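Pectate lyase (Pectobacterium carotovorum, PDB 4U49) probably depolymerises polygalacturonate and methyl-esterified pectins by calcium-dependent eliminative cleavage, acting within the chain and leaving unsaturated galacturonosyl ends. Local coordinates at residues W39-G44 and S98-N103; T74-T79 and T275-I280; P122-G127 and K133-G138; L142-S147 and K152-I157; E313-V318 and G323-Y328. All coordinates share one frame; numbering follows the deposited sequence.

Contact 1. Residues W39-G44 and S98-N103; sequences WSTDAG and SVLKSN
Two small antiparallel sheets of the N-terminal all-strand domain meet here: A43 and T41, at the exit of strand 34-41, receive L100 from the edge strand 99-106. The contact rests on a single methyl group, since L100 CD2 lies 3.8 Å from A43 CB and 3.9 Å from T41 OG1. In L100 the CG stands anti to the backbone N (chi1 171°), and this together with a chi2 of 67° places CD2 toward the other segment. T41 and L100 run past one another in opposite directions, without any hydrogen bond between the two segments. The hydroxyl of T41 is nevertheless well occupied. T41 OG1 accepts from A43 N at 3.3 Å with an angle of 159° at the hydrogen, closing an ST turn, and it is also hydrogen-bonded to T24 OG1 of the adjacent strand 24-31. The turn links the two groups that L100 CD2 meets, the oxygen of T41 and the methyl of A43. The same leucine also touches T24 and D22, and its backbone pairs with T92 of strand 87-94. Only 91 Å² is buried between the segments, and the nearest CA atoms, those of A43 and L100, remain 7.7 Å apart. Such spacing, bridged by side chains and not by backbone bonds, is typical of face-to-face packing between the layers of a beta sandwich.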
# COMPACT_ATOMS: atom_id res chain seq x y z
N TRP A 39 -9.40 -1.02 6.56
CA TRP A 39 -10.79 -1.18 6.18
C TRP A 39 -11.15 -0.53 4.86
O TRP A 39 -10.44 0.35 4.37
CB TRP A 39 -11.71 -0.65 7.29
CG TRP A 39 -11.55 0.82 7.61
CD1 TRP A 39 -12.27 1.86 7.09
CD2 TRP A 39 -10.63 1.40 8.55
NE1 TRP A 39 -11.85 3.05 7.64
CE2 TRP A 39 -10.85 2.80 8.53
CE3 TRP A 39 -9.64 0.88 9.39
CZ2 TRP A 39 -10.11 3.67 9.33
CZ3 TRP A 39 -8.91 1.75 10.19
CH2 TRP A 39 -9.15 3.13 10.15
N SER A 40 -12.25 -0.99 4.27
CA SER A 40 -12.83 -0.33 3.12
C SER A 40 -14.27 0.02 3.46
O SER A 40 -14.96 -0.74 4.14
CB SER A 40 -12.77 -1.21 1.88
OG SER A 40 -13.64 -2.32 2.01
N THR A 41 -14.73 1.17 2.98
CA THR A 41 -16.11 1.57 3.20
C THR A 41 -16.68 2.15 1.91
O THR A 41 -15.95 2.71 1.08
CB THR A 41 -16.22 2.60 4.34
OG1 THR A 41 -17.60 2.83 4.66
CG2 THR A 41 -15.56 3.92 3.96
N ASP A 42 -17.98 1.99 1.71
CA ASP A 42 -18.65 2.58 0.56
C ASP A 42 -19.63 3.65 1.02
O ASP A 42 -20.38 4.20 0.22
CB ASP A 42 -19.35 1.52 -0.28
CG ASP A 42 -20.12 0.52 0.56
OD1 ASP A 42 -20.66 0.92 1.62
OD2 ASP A 42 -20.18 -0.66 0.17
N ALA A 43 -19.62 3.92 2.32
CA ALA A 43 -20.40 5.03 2.87
C ALA A 43 -19.89 6.32 2.25
O ALA A 43 -18.70 6.61 2.28
CB ALA A 43 -20.29 5.07 4.38
N GLY A 44 -20.80 7.09 1.66
CA GLY A 44 -20.42 8.31 1.00
C GLY A 44 -20.38 9.48 1.96
O GLY A 44 -21.03 9.44 3.01
N SER A 98 -25.31 10.17 9.87
CA SER A 98 -25.47 8.73 10.04
C SER A 98 -24.15 8.09 10.45
O SER A 98 -23.09 8.44 9.92
CB SER A 98 -25.99 8.09 8.75
OG SER A 98 -25.04 8.24 7.70
N VAL A 99 -24.21 7.16 11.39
CA VAL A 99 -23.02 6.46 11.85
C VAL A 99 -23.09 5.00 11.43
O VAL A 99 -24.04 4.29 11.75
CB VAL A 99 -22.86 6.54 13.38
CG1 VAL A 99 -21.57 5.86 13.81
CG2 VAL A 99 -22.87 7.99 13.84
N LEU A 100 -22.07 4.57 10.68
CA LEU A 100 -22.01 3.21 10.18
C LEU A 100 -20.93 2.42 10.91
O LEU A 100 -19.76 2.81 10.91
CB LEU A 100 -21.75 3.21 8.68
CG LEU A 100 -21.43 1.87 8.01
CD1 LEU A 100 -22.63 0.94 8.05
CD2 LEU A 100 -20.95 2.08 6.58
N LYS A 101 -21.33 1.32 11.54
CA LYS A 101 -20.38 0.47 12.25
C LYS A 101 -19.87 -0.65 11.36
O LYS A 101 -20.64 -1.27 10.62
CB LYS A 101 -21.03 -0.12 13.50
CG LYS A 101 -21.60 0.92 14.46
CD LYS A 101 -22.24 0.28 15.68
CE LYS A 101 -23.42 -0.60 15.28
NZ LYS A 101 -24.05 -1.24 16.47
N SER A 102 -18.57 -0.91 11.42
CA SER A 102 -17.98 -2.02 10.68
C SER A 102 -18.34 -3.35 11.32
O SER A 102 -18.96 -3.40 12.38
CB SER A 102 -16.46 -1.89 10.63
OG SER A 102 -15.91 -2.14 11.91
N ASN A 103 -17.95 -4.44 10.66
CA ASN A 103 -17.94 -5.74 11.31
C ASN A 103 -16.97 -5.71 12.48
O ASN A 103 -16.04 -4.90 12.50
CB ASN A 103 -17.52 -6.83 10.32
CG ASN A 103 -16.15 -6.57 9.72
OD1 ASN A 103 -15.98 -5.63 8.95
ND2 ASN A 103 -15.18 -7.41 10.06

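Contact 2. Residues T74-T79 and T275-I280; sequences TFTDLT and TVNGTI
The backbones stay well apart, with the CA atoms of T76 and N277 8.5 Å from each other, and no hydrogen bond joins the two segments. The contact is an interface between domains: strand 74-77 is an outermost strand of the small antiparallel N-terminal sheet, and strand 274-277 belongs to the parallel beta-helix of the pectate lyase. N277 spans the gap. Its CG is anti to the backbone N (chi1 -165°), a setting that carries the amide out toward the N-terminal sheet, where ND2 comes to 3.9 Å from T76 CG2. T76 presents that methyl, rather than its hydroxyl, because CG2 is the branch set anti to the backbone N while OG1 lies beside it (chi1 -61°). The two side chains cross obliquely, and T76 offers ND2 only a methyl group. That nitrogen is instead hydrogen-bonded to Y36 OH of the neighbouring strand 34-41, a second and polar tie between the same two domains. The N277 side chain lies about 12 Å from that of N216, a calcium-binding residue, though no ion is bound in this model. Beyond the end of strand 74-77 the chain turns: D77 OD2 accepts from T79 N, an Asx turn, and also makes a salt bridge with R53. L78 CD2 approaches the same amide nitrogen from a neighbouring direction, at 4.3 Å from N277 ND2.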
# COMPACT_ATOMS: atom_id res chain seq x y z
N THR A 74 -6.64 3.03 7.46
CA THR A 74 -5.87 2.18 8.36
C THR A 74 -5.69 2.83 9.72
O THR A 74 -5.87 4.04 9.87
CB THR A 74 -4.47 1.85 7.81
OG1 THR A 74 -3.65 3.03 7.88
CG2 THR A 74 -4.53 1.35 6.39
N PHE A 75 -5.31 2.03 10.71
CA PHE A 75 -4.93 2.53 12.02
C PHE A 75 -3.94 1.58 12.67
O PHE A 75 -4.08 0.36 12.57
CB PHE A 75 -6.15 2.72 12.92
CG PHE A 75 -5.81 3.15 14.32
CD1 PHE A 75 -5.51 4.47 14.59
CD2 PHE A 75 -5.79 2.23 15.36
CE1 PHE A 75 -5.19 4.87 15.88
CE2 PHE A 75 -5.47 2.63 16.65
CZ PHE A 75 -5.17 3.95 16.90
N THR A 76 -2.94 2.14 13.35
CA THR A 76 -1.95 1.33 14.05
C THR A 76 -2.16 1.41 15.56
O THR A 76 -2.04 2.48 16.15
CB THR A 76 -0.51 1.77 13.72
OG1 THR A 76 -0.27 1.62 12.31
CG2 THR A 76 0.49 0.92 14.49
N ASP A 77 -2.46 0.28 16.18
CA ASP A 77 -2.66 0.22 17.62
C ASP A 77 -1.40 -0.26 18.32
O ASP A 77 -0.99 -1.41 18.17
CB ASP A 77 -3.85 -0.70 17.96
CG ASP A 77 -4.15 -0.72 19.45
OD1 ASP A 77 -5.00 -1.54 19.87
OD2 ASP A 77 -3.55 0.07 20.21
N LEU A 78 -0.78 0.64 19.08
CA LEU A 78 0.45 0.32 19.80
C LEU A 78 0.23 0.18 21.31
O LEU A 78 1.18 -0.06 22.05
CB LEU A 78 1.51 1.39 19.53
CG LEU A 78 1.98 1.55 18.08
CD1 LEU A 78 3.04 2.63 17.98
CD2 LEU A 78 2.49 0.23 17.54
N THR A 79 -1.02 0.32 21.75
CA THR A 79 -1.31 0.34 23.18
C THR A 79 -1.98 -0.94 23.68
O THR A 79 -2.23 -1.08 24.88
CB THR A 79 -2.22 1.53 23.54
OG1 THR A 79 -3.51 1.35 22.95
CG2 THR A 79 -1.62 2.84 23.05
N THR A 275 1.97 5.37 5.67
CA THR A 275 2.73 5.23 6.90
C THR A 275 3.74 4.10 6.77
O THR A 275 3.40 3.01 6.31
CB THR A 275 1.82 4.95 8.11
OG1 THR A 275 1.03 6.11 8.39
CG2 THR A 275 2.65 4.59 9.33
N VAL A 276 4.98 4.35 7.18
CA VAL A 276 5.97 3.29 7.29
C VAL A 276 6.27 3.03 8.76
O VAL A 276 7.02 3.77 9.39
CB VAL A 276 7.28 3.63 6.55
CG1 VAL A 276 8.29 2.50 6.72
CG2 VAL A 276 7.01 3.88 5.07
N ASN A 277 5.65 1.99 9.32
CA ASN A 277 5.91 1.60 10.70
C ASN A 277 6.92 0.46 10.73
O ASN A 277 6.58 -0.69 10.99
CB ASN A 277 4.63 1.19 11.42
CG ASN A 277 4.81 1.13 12.93
OD1 ASN A 277 5.49 1.98 13.51
ND2 ASN A 277 4.22 0.13 13.56
N GLY A 278 8.16 0.81 10.45
CA GLY A 278 9.24 -0.16 10.39
C GLY A 278 10.42 0.51 9.74
O GLY A 278 10.53 1.74 9.75
N THR A 279 11.32 -0.29 9.17
CA THR A 279 12.49 0.26 8.51
C THR A 279 12.34 0.18 7.00
O THR A 279 11.72 -0.74 6.47
CB THR A 279 13.76 -0.47 8.95
OG1 THR A 279 13.67 -1.85 8.60
CG2 THR A 279 13.96 -0.34 10.45
N ILE A 280 12.90 1.16 6.31
CA ILE A 280 12.90 1.17 4.85
C ILE A 280 14.14 1.92 4.35
O ILE A 280 14.59 2.88 4.98
CB ILE A 280 11.60 1.81 4.30
CG1 ILE A 280 11.46 1.57 2.80
CG2 ILE A 280 11.54 3.29 4.63
CD1 ILE A 280 10.10 1.95 2.24

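Contact 3. Residues P122-G127 and K133-G138; sequences PECKAG and KTVDCG
A covalent bond dominates: C124 SG and C137 SG are joined at 2.0 Å, with a dihedral about the S-S bond of -89°, close to the unstrained right angle. Both sulfurs lie beside their own backbone N and anti to the carbonyl carbon (chi1 -84° in C124, -62° in C137), and C124 is also the centre of an inverse gamma turn. Apolar packing flanks the bridge. V135 CG1 sits 3.4 Å from C124 SG, and V135 CG2 approaches E123 CB more loosely, at 4.3 Å. The third component is ionic. E123 and K133 come from opposite directions, and K133 NZ donates to the syn lone pair of E123 OE2 at 2.8 Å, forming a salt bridge. K133 bends at its third torsion to bring NZ there, which also lays K133 CD 3.2 Å from the same oxygen. At the end of strand 134-136, D136 OD1 accepts from G138 N in an Asx turn and from N166 ND2. The disulfide thus pins the loop that follows strand 99-106 over the opening turn of the parallel beta-helix, where strand 134-136 pairs with strand 163-165 and V135 also touches I130 of strand 128-131.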
# COMPACT_ATOMS: atom_id res chain seq x y z
N PRO A 122 -17.40 -14.85 -6.25
CA PRO A 122 -16.92 -16.09 -6.87
C PRO A 122 -15.65 -15.88 -7.70
O PRO A 122 -14.91 -16.84 -7.94
CB PRO A 122 -18.09 -16.52 -7.76
CG PRO A 122 -18.93 -15.29 -7.93
CD PRO A 122 -18.77 -14.52 -6.66
N GLU A 123 -15.40 -14.65 -8.13
CA GLU A 123 -14.22 -14.37 -8.94
C GLU A 123 -12.97 -14.19 -8.09
O GLU A 123 -11.86 -14.13 -8.62
CB GLU A 123 -14.46 -13.13 -9.81
CG GLU A 123 -15.52 -13.33 -10.89
CD GLU A 123 -15.56 -12.19 -11.90
OE1 GLU A 123 -14.48 -11.81 -12.41
OE2 GLU A 123 -16.66 -11.69 -12.18
N CYS A 124 -13.14 -14.12 -6.77
CA CYS A 124 -12.01 -14.04 -5.85
C CYS A 124 -11.28 -15.38 -5.75
O CYS A 124 -11.47 -16.12 -4.79
CB CYS A 124 -12.46 -13.60 -4.46
SG CYS A 124 -12.60 -11.83 -4.25
N LYS A 125 -10.44 -15.67 -6.74
CA LYS A 125 -9.67 -16.90 -6.75
C LYS A 125 -8.20 -16.59 -7.00
O LYS A 125 -7.87 -15.59 -7.62
CB LYS A 125 -10.20 -17.86 -7.81
CG LYS A 125 -11.61 -18.38 -7.54
CD LYS A 125 -12.13 -19.18 -8.72
CE LYS A 125 -13.36 -20.00 -8.34
NZ LYS A 125 -14.43 -19.16 -7.73
N ALA A 126 -7.31 -17.45 -6.50
CA ALA A 126 -5.89 -17.27 -6.74
C ALA A 126 -5.58 -17.36 -8.23
O ALA A 126 -5.98 -18.31 -8.90
CB ALA A 126 -5.08 -18.31 -5.97
N GLY A 127 -4.89 -16.35 -8.75
CA GLY A 127 -4.52 -16.31 -10.15
C GLY A 127 -5.60 -15.74 -11.06
O GLY A 127 -5.44 -15.72 -12.28
N LYS A 133 -14.76 -4.49 -13.64
CA LYS A 133 -15.71 -4.65 -12.55
C LYS A 133 -15.03 -4.52 -11.19
O LYS A 133 -13.80 -4.49 -11.10
CB LYS A 133 -16.42 -6.01 -12.63
CG LYS A 133 -15.53 -7.19 -12.32
CD LYS A 133 -16.25 -8.50 -12.59
CE LYS A 133 -16.60 -8.65 -14.06
NZ LYS A 133 -17.18 -9.99 -14.35
N THR A 134 -15.84 -4.43 -10.15
CA THR A 134 -15.35 -4.37 -8.78
C THR A 134 -15.67 -5.68 -8.06
O THR A 134 -16.81 -6.14 -8.10
CB THR A 134 -15.96 -3.19 -8.01
OG1 THR A 134 -15.51 -1.96 -8.60
CG2 THR A 134 -15.55 -3.23 -6.54
N VAL A 135 -14.67 -6.26 -7.42
CA VAL A 135 -14.84 -7.55 -6.77
C VAL A 135 -14.47 -7.48 -5.28
O VAL A 135 -13.39 -7.01 -4.92
CB VAL A 135 -14.00 -8.62 -7.48
CG1 VAL A 135 -13.91 -9.87 -6.66
CG2 VAL A 135 -14.60 -8.93 -8.85
N ASP A 136 -15.39 -7.95 -4.44
CA ASP A 136 -15.22 -7.93 -2.99
C ASP A 136 -14.86 -9.33 -2.49
O ASP A 136 -15.68 -10.24 -2.53
CB ASP A 136 -16.50 -7.43 -2.31
CG ASP A 136 -16.32 -7.11 -0.83
OD1 ASP A 136 -15.36 -7.62 -0.20
OD2 ASP A 136 -17.15 -6.36 -0.28
N CYS A 137 -13.63 -9.49 -2.01
CA CYS A 137 -13.16 -10.81 -1.58
C CYS A 137 -13.56 -11.15 -0.15
O CYS A 137 -13.23 -12.22 0.35
CB CYS A 137 -11.64 -10.90 -1.73
SG CYS A 137 -11.09 -10.73 -3.44
N GLY A 138 -14.26 -10.23 0.50
CA GLY A 138 -14.85 -10.49 1.81
C GLY A 138 -13.87 -10.90 2.89
O GLY A 138 -14.26 -11.54 3.87

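Contact 4. Residues L142-S147 and K152-I157; sequences LGLSCS and KQPPVI
With CG beside the backbone N (chi1 -49°) and the rest of its chain extended, Q153 reaches across to the other limb of the loop and brings its amide to S147. L144, likewise with CG beside the backbone N, turns its CD1 methyl onto P154 and P155. The two limbs run almost antiparallel, 170° apart end to end; apart from L142 and I157 at their ends they are irregular, and one hydrogen bond joins them. S147 N donates to Q153 OE1 at 2.9 Å. The N-H points almost straight at the oxygen, 176° at the hydrogen, although the donor stands above the carbonyl plane and off the lone pairs. S147 CB lies 3.5 Å from the same OE1, so the serine rests against the amide as well as binding it. Further along, L144 CD1 sits 3.5 Å from P155 O and 4.0 Å from P154 CG. At the base, L142 and I157 cross at about a right angle, L142 CD1 lying 4.2 Å from I157 CD1. V156 CG1 packs 4.1 Å from L142 CB. C146 is disulfide-bonded to C196, and its side chain is about 6 Å from that of D194, a calcium-binding residue, though no ion is bound in this model. No backbone pairing joins the two limbs of this beta-helix loop; they meet through apolar packing and one side-chain-to-backbone bond, and the disulfide ties them covalently beside the calcium site.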
# COMPACT_ATOMS: atom_id res chain seq x y z
N LEU A 142 -5.91 -15.41 -0.11
CA LEU A 142 -5.53 -16.03 -1.37
C LEU A 142 -4.02 -16.04 -1.51
O LEU A 142 -3.33 -15.20 -0.95
CB LEU A 142 -6.15 -15.29 -2.56
CG LEU A 142 -7.66 -15.38 -2.77
CD1 LEU A 142 -8.04 -14.57 -4.01
CD2 LEU A 142 -8.12 -16.82 -2.91
N GLY A 143 -3.51 -16.99 -2.29
CA GLY A 143 -2.08 -17.07 -2.53
C GLY A 143 -1.73 -18.17 -3.50
O GLY A 143 -2.49 -19.13 -3.68
N LEU A 144 -0.58 -18.03 -4.14
CA LEU A 144 -0.03 -19.08 -4.98
C LEU A 144 1.18 -19.68 -4.27
O LEU A 144 1.02 -20.42 -3.29
CB LEU A 144 0.35 -18.54 -6.36
CG LEU A 144 -0.83 -18.00 -7.18
CD1 LEU A 144 -0.36 -17.26 -8.42
CD2 LEU A 144 -1.79 -19.13 -7.56
N SER A 145 2.37 -19.36 -4.73
CA SER A 145 3.59 -19.76 -4.03
C SER A 145 4.55 -18.57 -3.93
O SER A 145 4.16 -17.43 -4.19
CB SER A 145 4.26 -20.94 -4.74
OG SER A 145 5.33 -21.46 -3.97
N CYS A 146 5.79 -18.84 -3.55
CA CYS A 146 6.83 -17.82 -3.54
C CYS A 146 8.18 -18.45 -3.83
O CYS A 146 8.73 -19.16 -2.99
CB CYS A 146 6.87 -17.07 -2.21
SG CYS A 146 8.07 -15.71 -2.17
N SER A 147 8.70 -18.19 -5.02
CA SER A 147 9.90 -18.86 -5.52
C SER A 147 11.15 -18.58 -4.70
O SER A 147 11.81 -19.50 -4.23
CB SER A 147 10.15 -18.47 -6.98
OG SER A 147 11.34 -19.06 -7.47
N LYS A 152 10.33 -13.40 -12.99
CA LYS A 152 8.95 -12.97 -12.80
C LYS A 152 8.05 -14.11 -12.33
O LYS A 152 8.02 -15.18 -12.94
CB LYS A 152 8.39 -12.38 -14.10
CG LYS A 152 9.16 -11.17 -14.62
CD LYS A 152 8.97 -9.96 -13.71
CE LYS A 152 9.66 -8.73 -14.29
NZ LYS A 152 11.14 -8.85 -14.28
N GLN A 153 7.32 -13.87 -11.25
CA GLN A 153 6.39 -14.85 -10.71
C GLN A 153 4.97 -14.46 -11.10
O GLN A 153 4.70 -13.30 -11.40
CB GLN A 153 6.55 -14.95 -9.19
CG GLN A 153 8.00 -15.11 -8.74
CD GLN A 153 8.14 -15.50 -7.28
OE1 GLN A 153 7.36 -16.31 -6.77
NE2 GLN A 153 9.13 -14.94 -6.61
N PRO A 154 4.04 -15.44 -11.11
CA PRO A 154 2.67 -15.10 -11.48
C PRO A 154 1.99 -14.21 -10.45
O PRO A 154 2.22 -14.36 -9.25
CB PRO A 154 1.97 -16.47 -11.56
CG PRO A 154 2.83 -17.39 -10.76
CD PRO A 154 4.23 -16.89 -10.91
N PRO A 155 1.16 -13.26 -10.91
CA PRO A 155 0.37 -12.45 -9.98
C PRO A 155 -0.70 -13.29 -9.28
O PRO A 155 -1.24 -14.21 -9.90
CB PRO A 155 -0.26 -11.38 -10.88
CG PRO A 155 -0.25 -11.98 -12.24
CD PRO A 155 0.96 -12.86 -12.31
N VAL A 156 -0.98 -13.00 -8.02
CA VAL A 156 -2.07 -13.65 -7.31
C VAL A 156 -3.39 -13.15 -7.87
O VAL A 156 -4.38 -13.88 -7.93
CB VAL A 156 -1.99 -13.40 -5.79
CG1 VAL A 156 -3.15 -14.08 -5.06
CG2 VAL A 156 -0.66 -13.88 -5.23
N ILE A 157 -3.39 -11.89 -8.29
CA ILE A 157 -4.57 -11.27 -8.90
C ILE A 157 -4.15 -10.35 -10.04
O ILE A 157 -3.22 -9.56 -9.90
CB ILE A 157 -5.37 -10.44 -7.86
CG1 ILE A 157 -5.99 -11.35 -6.80
CG2 ILE A 157 -6.45 -9.63 -8.56
CD1 ILE A 157 -7.16 -12.16 -7.30

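Contact 5. Residues E313-V318 and G323-Y328; sequences EEFNGV and GKSDKY
F315 and K327 lie side by side and point the same way, as expected of a non-hydrogen-bonded antiparallel pair, here with CA atoms 4.5 Å apart. K327 CB is 3.5 Å from F315 CE1, and the aliphatic chain continues along the ring until a bend at chi3 (-72°) carries NZ to the carboxylate of E313. That salt bridge, K327 NZ to E313 OE2 at 3.2 Å, is weak as a hydrogen bond, and water 1 also links K327 NZ to E313 OE1. The ring of F315 makes a cation-pi contact with R255 as well. These residues belong to a beta hairpin of strands 312-315 and 327-330, held by Y328 N to E314 O at 2.8 Å and N316 N to D326 O at 2.9 Å, the latter in the carbonyl plane. Away from the lysine, the Y328 ring meets the partner backbone obliquely, CE1 3.5 Å from F315 C. The N316 amide plane is turned 64° from that ring, with N316 CB 3.4 Å from Y328 OH; water 3, at the ring's edge, links that hydroxyl to N316 ND2. Toward the connecting loop, S325 OG donates to N316 O at 2.7 Å from above the carbonyl plane, and V318 CG1 packs against K324 O.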
# COMPACT_ATOMS: atom_id res chain seq x y z
N GLU A 313 14.39 10.74 -4.32
CA GLU A 313 15.72 10.80 -4.89
C GLU A 313 15.66 10.90 -6.41
O GLU A 313 14.88 10.20 -7.05
CB GLU A 313 16.53 9.57 -4.48
CG GLU A 313 16.91 9.54 -3.00
CD GLU A 313 17.67 8.28 -2.63
OE1 GLU A 313 17.11 7.17 -2.79
OE2 GLU A 313 18.83 8.40 -2.18
N GLU A 314 16.47 11.79 -6.97
CA GLU A 314 16.50 11.99 -8.40
C GLU A 314 17.66 11.24 -9.03
O GLU A 314 18.76 11.21 -8.47
CB GLU A 314 16.58 13.49 -8.73
CG GLU A 314 15.34 14.26 -8.31
CD GLU A 314 15.41 15.74 -8.64
OE1 GLU A 314 14.42 16.45 -8.36
OE2 GLU A 314 16.44 16.19 -9.19
N PHE A 315 17.40 10.63 -10.18
CA PHE A 315 18.40 9.84 -10.90
C PHE A 315 18.48 10.30 -12.35
O PHE A 315 17.59 10.98 -12.85
CB PHE A 315 18.06 8.35 -10.87
CG PHE A 315 18.08 7.74 -9.49
CD1 PHE A 315 19.17 7.00 -9.07
CD2 PHE A 315 17.01 7.90 -8.63
CE1 PHE A 315 19.19 6.43 -7.81
CE2 PHE A 315 17.02 7.34 -7.37
CZ PHE A 315 18.12 6.60 -6.96
N ASN A 316 19.56 9.91 -13.03
CA ASN A 316 19.62 10.03 -14.48
C ASN A 316 19.24 8.70 -15.11
O ASN A 316 19.94 7.70 -14.92
CB ASN A 316 21.01 10.48 -14.94
CG ASN A 316 21.09 10.69 -16.44
OD1 ASN A 316 21.87 10.04 -17.14
ND2 ASN A 316 20.26 11.59 -16.95
N GLY A 317 18.13 8.67 -15.83
CA GLY A 317 17.66 7.44 -16.44
C GLY A 317 18.37 7.17 -17.76
O GLY A 317 18.56 8.08 -18.56
N VAL A 318 18.77 5.93 -17.97
CA VAL A 318 19.47 5.56 -19.20
C VAL A 318 18.86 4.33 -19.86
O VAL A 318 18.09 3.59 -19.24
CB VAL A 318 20.97 5.28 -18.94
CG1 VAL A 318 21.66 6.50 -18.36
CG2 VAL A 318 21.14 4.08 -18.01
N GLY A 323 25.58 2.56 -19.98
CA GLY A 323 26.11 3.07 -18.73
C GLY A 323 25.23 2.72 -17.55
O GLY A 323 24.32 1.91 -17.66
N LYS A 324 25.51 3.34 -16.41
CA LYS A 324 24.68 3.14 -15.24
C LYS A 324 23.78 4.36 -15.02
O LYS A 324 24.01 5.42 -15.60
CB LYS A 324 25.54 2.89 -13.99
CG LYS A 324 26.53 4.00 -13.68
CD LYS A 324 27.36 3.67 -12.44
CE LYS A 324 28.21 2.43 -12.66
NZ LYS A 324 29.11 2.17 -11.50
N SER A 325 22.75 4.18 -14.21
CA SER A 325 21.91 5.29 -13.81
C SER A 325 22.52 5.95 -12.58
O SER A 325 22.51 5.37 -11.49
CB SER A 325 20.48 4.83 -13.51
OG SER A 325 19.71 5.89 -12.97
N ASP A 326 23.05 7.15 -12.75
CA ASP A 326 23.67 7.86 -11.63
C ASP A 326 22.61 8.44 -10.70
O ASP A 326 21.54 8.85 -11.14
CB ASP A 326 24.58 8.98 -12.15
CG ASP A 326 25.67 8.46 -13.05
OD1 ASP A 326 26.35 7.49 -12.66
OD2 ASP A 326 25.84 9.03 -14.15
N LYS A 327 22.92 8.46 -9.41
CA LYS A 327 22.05 9.08 -8.42
C LYS A 327 22.47 10.53 -8.16
O LYS A 327 23.63 10.79 -7.87
CB LYS A 327 22.07 8.30 -7.11
CG LYS A 327 21.25 8.96 -6.00
CD LYS A 327 21.57 8.37 -4.63
CE LYS A 327 21.01 6.97 -4.48
NZ LYS A 327 21.24 6.45 -3.10
N TYR A 328 21.52 11.46 -8.28
CA TYR A 328 21.81 12.86 -7.99
C TYR A 328 21.69 13.15 -6.50
O TYR A 328 22.33 14.06 -5.99
CB TYR A 328 20.88 13.80 -8.77
CG TYR A 328 21.07 13.80 -10.27
CD1 TYR A 328 20.03 13.40 -11.11
CD2 TYR A 328 22.27 14.20 -10.85
CE1 TYR A 328 20.18 13.41 -12.48
CE2 TYR A 328 22.43 14.21 -12.23
CZ TYR A 328 21.38 13.81 -13.03
OH TYR A 328 21.51 13.81 -14.40
O HOH W 1 18.50 5.06 -2.28
O HOH W 2 20.67 7.04 -0.85
O HOH W 3 19.05 13.48 -15.51
O HOH W 4 23.63 8.36 -15.64

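How the contacts relate
From the N terminus, contact 1 closes the first loop, joining the two small sheets of the N-terminal region. Contact 2 crosses it: its first segment, 74-79, lies inside the loop of contact 1, and its second, 275-280, comes 196 residues later on the beta-helix. The two also touch, W39 CH2 packing 3.4 Å from T74 O. Contacts 3 and 4 are short loops in series, both nested within the span of contact 2; they adjoin through G127 N and V156 O, a probable hydrogen bond of 2.7 Å. Contact 5 follows as a separate hairpin, its centre about 44 Å from that of contact 1, across the centre of the chain.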